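Local coordinates for tetratricopeptide TPR_2 repeat protein (Thermobaculum terrenum, PDB 5DJS) that combines tetratricopeptide repeats with a GT-B-type region of glycosyl transferase family 41 and holds uridine-5'-diphosphate in the model, at residues Y198-R203 with M250-A255. The protein carries 1 engineered substitution. Residues are numbered along the deposited sequence; the frame is centred on the assembly and turned at random.
Sequences YSNDPR and MHRLFA
The side chain of N200 bridges the two segments: its CB points toward 250-255, and chi1 of -167° sets CG anti to the backbone N, carrying the amide to the backbone of M250 and the side chain of R252. As modelled, OD1 of N200 lies 2.8 Å from O of M250, and ND2 of N200 lies 3.1 Å from NE of R252. Oxygen facing oxygen and nitrogen facing nitrogen suggest that the amide is probably turned over. The amide sits at the edge of the R252 guanidinium, the two planes 55° apart. Beside it, OD2 of D201 comes to 3.2 Å from SD of M250, the two side chains crossing at about a right angle.

In the fold, 198-203 is the exit from edge strand 193-199 of a six-stranded parallel sheet in the glycosyl transferase family 41 region, of GT-B type, and 250-255 leads into helix 253-257, with R252 at the N-cap position. D201 starts an Asx turn: its OD1 accepts from N of R203 at 3.1 Å. The R203 guanidinium also grips the carboxylate side-on, NE to OD1 of D201 at 2.9 Å and NH2 to OD2 of D201 at 3.1 Å, both nearly straight, which probably helps set the carboxylate's rotation.

Further out, R252 is positioned by a salt bridge from NH1 to D226 and a hydrogen bond from NH2 to O of L224, while E171 accepts from the backbone N of M250.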
ATOM      1  N   TYR A 198       7.845  -9.722 -13.127  1.00 46.72           N
ATOM      2  CA  TYR A 198       9.173  -9.234 -12.804  1.00 42.75           C
ATOM      3  C   TYR A 198       9.192  -8.884 -11.309  1.00 41.14           C
ATOM      4  O   TYR A 198       8.635  -7.856 -10.888  1.00 38.23           O
ATOM      5  CB  TYR A 198       9.479  -8.045 -13.692  1.00 43.65           C
ATOM      6  CG  TYR A 198       9.482  -8.379 -15.177  1.00 43.07           C
ATOM      7  CD1 TYR A 198      10.639  -8.823 -15.827  1.00 42.92           C
ATOM      8  CD2 TYR A 198       8.326  -8.235 -15.939  1.00 42.95           C
ATOM      9  CE1 TYR A 198      10.632  -9.120 -17.187  1.00 41.67           C
ATOM     10  CE2 TYR A 198       8.309  -8.522 -17.301  1.00 39.85           C
ATOM     11  CZ  TYR A 198       9.461  -8.966 -17.922  1.00 40.22           C
ATOM     12  OH  TYR A 198       9.442  -9.248 -19.270  1.00 38.04           O
ATOM     13  N   SER A 199       9.807  -9.769 -10.516  1.00 40.62           N
ATOM     14  CA  SER A 199       9.902  -9.623  -9.041  1.00 37.63           C
ATOM     15  C   SER A 199      11.071  -8.733  -8.659  1.00 36.54           C
ATOM     16  O   SER A 199      12.237  -9.105  -8.840  1.00 35.55           O
ATOM     17  CB  SER A 199      10.075 -10.998  -8.368  1.00 38.21           C
ATOM     18  OG  SER A 199      10.310 -10.899  -6.963  1.00 36.35           O
ATOM     19  N   ASN A 200      10.759  -7.579  -8.089  1.00 38.51           N
ATOM     20  CA  ASN A 200      11.772  -6.579  -7.718  1.00 42.06           C
ATOM     21  C   ASN A 200      12.189  -6.578  -6.222  1.00 44.58           C
ATOM     22  O   ASN A 200      12.585  -5.535  -5.673  1.00 45.75           O
ATOM     23  CB  ASN A 200      11.272  -5.186  -8.137  1.00 40.66           C
ATOM     24  CG  ASN A 200      12.355  -4.123  -8.090  1.00 39.40           C
ATOM     25  OD1 ASN A 200      12.062  -2.945  -7.916  1.00 39.97           O
ATOM     26  ND2 ASN A 200      13.607  -4.530  -8.248  1.00 37.97           N
ATOM     27  N   ASP A 201      12.111  -7.742  -5.578  1.00 45.63           N
ATOM     28  CA  ASP A 201      12.535  -7.893  -4.192  1.00 50.29           C
ATOM     29  C   ASP A 201      12.878  -9.365  -3.973  1.00 52.88           C
ATOM     30  O   ASP A 201      12.166 -10.230  -4.481  1.00 52.97           O
ATOM     31  CB  ASP A 201      11.411  -7.438  -3.271  1.00 53.68           C
ATOM     32  CG  ASP A 201      11.820  -7.385  -1.822  1.00 55.20           C
ATOM     33  OD1 ASP A 201      11.772  -8.432  -1.137  1.00 56.06           O
ATOM     34  OD2 ASP A 201      12.154  -6.281  -1.357  1.00 56.31           O
ATOM     35  N   PRO A 202      13.980  -9.653  -3.249  1.00 53.37           N
ATOM     36  CA  PRO A 202      14.410 -11.048  -3.068  1.00 52.06           C
ATOM     37  C   PRO A 202      13.515 -11.929  -2.191  1.00 53.43           C
ATOM     38  O   PRO A 202      13.564 -13.149  -2.333  1.00 55.97           O
ATOM     39  CB  PRO A 202      15.808 -10.926  -2.447  1.00 51.92           C
ATOM     40  CG  PRO A 202      15.906  -9.542  -1.928  1.00 52.44           C
ATOM     41  CD  PRO A 202      14.956  -8.691  -2.701  1.00 52.87           C
ATOM     42  N   ARG A 203      12.735 -11.341  -1.283  1.00 53.08           N
ATOM     43  CA  ARG A 203      11.869 -12.134  -0.406  1.00 51.47           C
ATOM     44  C   ARG A 203      10.951 -13.046  -1.228  1.00 51.56           C
ATOM     45  O   ARG A 203      10.175 -12.579  -2.068  1.00 47.23           O
ATOM     46  CB  ARG A 203      11.027 -11.242   0.512  1.00 50.96           C
ATOM     47  CG  ARG A 203      11.775 -10.717   1.717  1.00 48.61           C
ATOM     48  CD  ARG A 203      10.986  -9.629   2.416  1.00 48.89           C
ATOM     49  NE  ARG A 203      10.979  -8.381   1.645  1.00 48.88           N
ATOM     50  CZ  ARG A 203      10.533  -7.204   2.092  1.00 47.26           C
ATOM     51  NH1 ARG A 203      10.040  -7.079   3.324  1.00 46.92           N
ATOM     52  NH2 ARG A 203      10.579  -6.133   1.300  1.00 44.85           N
ATOM     53  N   MET A 250       8.515  -1.026  -3.706  1.00 45.67           N
ATOM     54  CA  MET A 250       9.782  -1.124  -4.407  1.00 50.16           C
ATOM     55  C   MET A 250       9.528  -1.189  -5.922  1.00 48.70           C
ATOM     56  O   MET A 250       9.684  -2.223  -6.566  1.00 47.22           O
ATOM     57  CB  MET A 250      10.566  -2.330  -3.904  1.00 56.78           C
ATOM     58  CG  MET A 250      10.918  -2.234  -2.428  1.00 62.96           C
ATOM     59  SD  MET A 250      12.378  -3.210  -2.042  1.00 78.77           S
ATOM     60  CE  MET A 250      13.666  -2.166  -2.754  1.00 76.48           C
ATOM     61  N   HIS A 251       9.149  -0.041  -6.469  1.00 47.73           N
ATOM     62  CA  HIS A 251       8.762   0.100  -7.874  1.00 45.40           C
ATOM     63  C   HIS A 251       9.985   0.069  -8.787  1.00 44.71           C
ATOM     64  O   HIS A 251      11.136  -0.007  -8.318  1.00 40.99           O
ATOM     65  CB  HIS A 251       8.005   1.424  -8.076  1.00 44.58           C
ATOM     66  CG  HIS A 251       8.830   2.646  -7.789  1.00 44.35           C
ATOM     67  ND1 HIS A 251       8.598   3.458  -6.701  1.00 45.84           N
ATOM     68  CD2 HIS A 251       9.896   3.175  -8.427  1.00 41.49           C
ATOM     69  CE1 HIS A 251       9.476   4.443  -6.689  1.00 45.00           C
ATOM     70  NE2 HIS A 251      10.273   4.294  -7.730  1.00 46.51           N
ATOM     71  N   ARG A 252       9.716   0.173 -10.087  1.00 42.68           N
ATOM     72  CA  ARG A 252      10.754   0.198 -11.099  1.00 43.12           C
ATOM     73  C   ARG A 252      10.362   1.171 -12.213  1.00 42.86           C
ATOM     74  O   ARG A 252      10.416   0.848 -13.395  1.00 44.83           O
ATOM     75  CB  ARG A 252      10.969  -1.238 -11.604  1.00 42.79           C
ATOM     76  CG  ARG A 252      12.407  -1.637 -11.867  1.00 42.68           C
ATOM     77  CD  ARG A 252      13.312  -1.345 -10.682  1.00 42.00           C
ATOM     78  NE  ARG A 252      14.273  -2.410 -10.461  1.00 40.30           N
ATOM     79  CZ  ARG A 252      15.372  -2.636 -11.164  1.00 37.60           C
ATOM     80  NH1 ARG A 252      15.706  -1.876 -12.195  1.00 36.07           N
ATOM     81  NH2 ARG A 252      16.140  -3.656 -10.812  1.00 39.85           N
ATOM     82  N   LEU A 253      10.025   2.387 -11.803  1.00 41.55           N
ATOM     83  CA  LEU A 253       9.390   3.377 -12.655  1.00 43.20           C
ATOM     84  C   LEU A 253      10.369   4.061 -13.584  1.00 46.87           C
ATOM     85  O   LEU A 253       9.954   4.680 -14.557  1.00 49.72           O
ATOM     86  CB  LEU A 253       8.682   4.442 -11.815  1.00 43.45           C
ATOM     87  CG  LEU A 253       7.411   4.005 -11.082  1.00 43.87           C
ATOM     88  CD1 LEU A 253       7.059   4.993  -9.975  1.00 42.93           C
ATOM     89  CD2 LEU A 253       6.244   3.852 -12.045  1.00 42.85           C
ATOM     90  N   PHE A 254      11.662   3.988 -13.286  1.00 49.34           N
ATOM     91  CA  PHE A 254      12.667   4.530 -14.210  1.00 51.28           C
ATOM     92  C   PHE A 254      12.915   3.581 -15.388  1.00 47.81           C
ATOM     93  O   PHE A 254      13.339   4.015 -16.448  1.00 48.56           O
ATOM     94  CB  PHE A 254      13.963   4.849 -13.473  1.00 52.78           C
ATOM     95  CG  PHE A 254      13.761   5.732 -12.289  1.00 54.84           C
ATOM     96  CD1 PHE A 254      13.158   6.978 -12.438  1.00 57.22           C
ATOM     97  CD2 PHE A 254      14.138   5.315 -11.017  1.00 56.24           C
ATOM     98  CE1 PHE A 254      12.955   7.802 -11.344  1.00 58.15           C
ATOM     99  CE2 PHE A 254      13.937   6.136  -9.920  1.00 57.83           C
ATOM    100  CZ  PHE A 254      13.347   7.381 -10.082  1.00 57.78           C
ATOM    101  N   ALA A 255      12.654   2.293 -15.202  1.00 44.73           N
ATOM    102  CA  ALA A 255      12.544   1.386 -16.328  1.00 45.67           C
ATOM    103  C   ALA A 255      11.309   1.754 -17.177  1.00 45.73           C
ATOM    104  O   ALA A 255      11.412   1.885 -18.397  1.00 42.27           O
ATOM    105  CB  ALA A 255      12.488  -0.061 -15.851  1.00 46.11           C
TER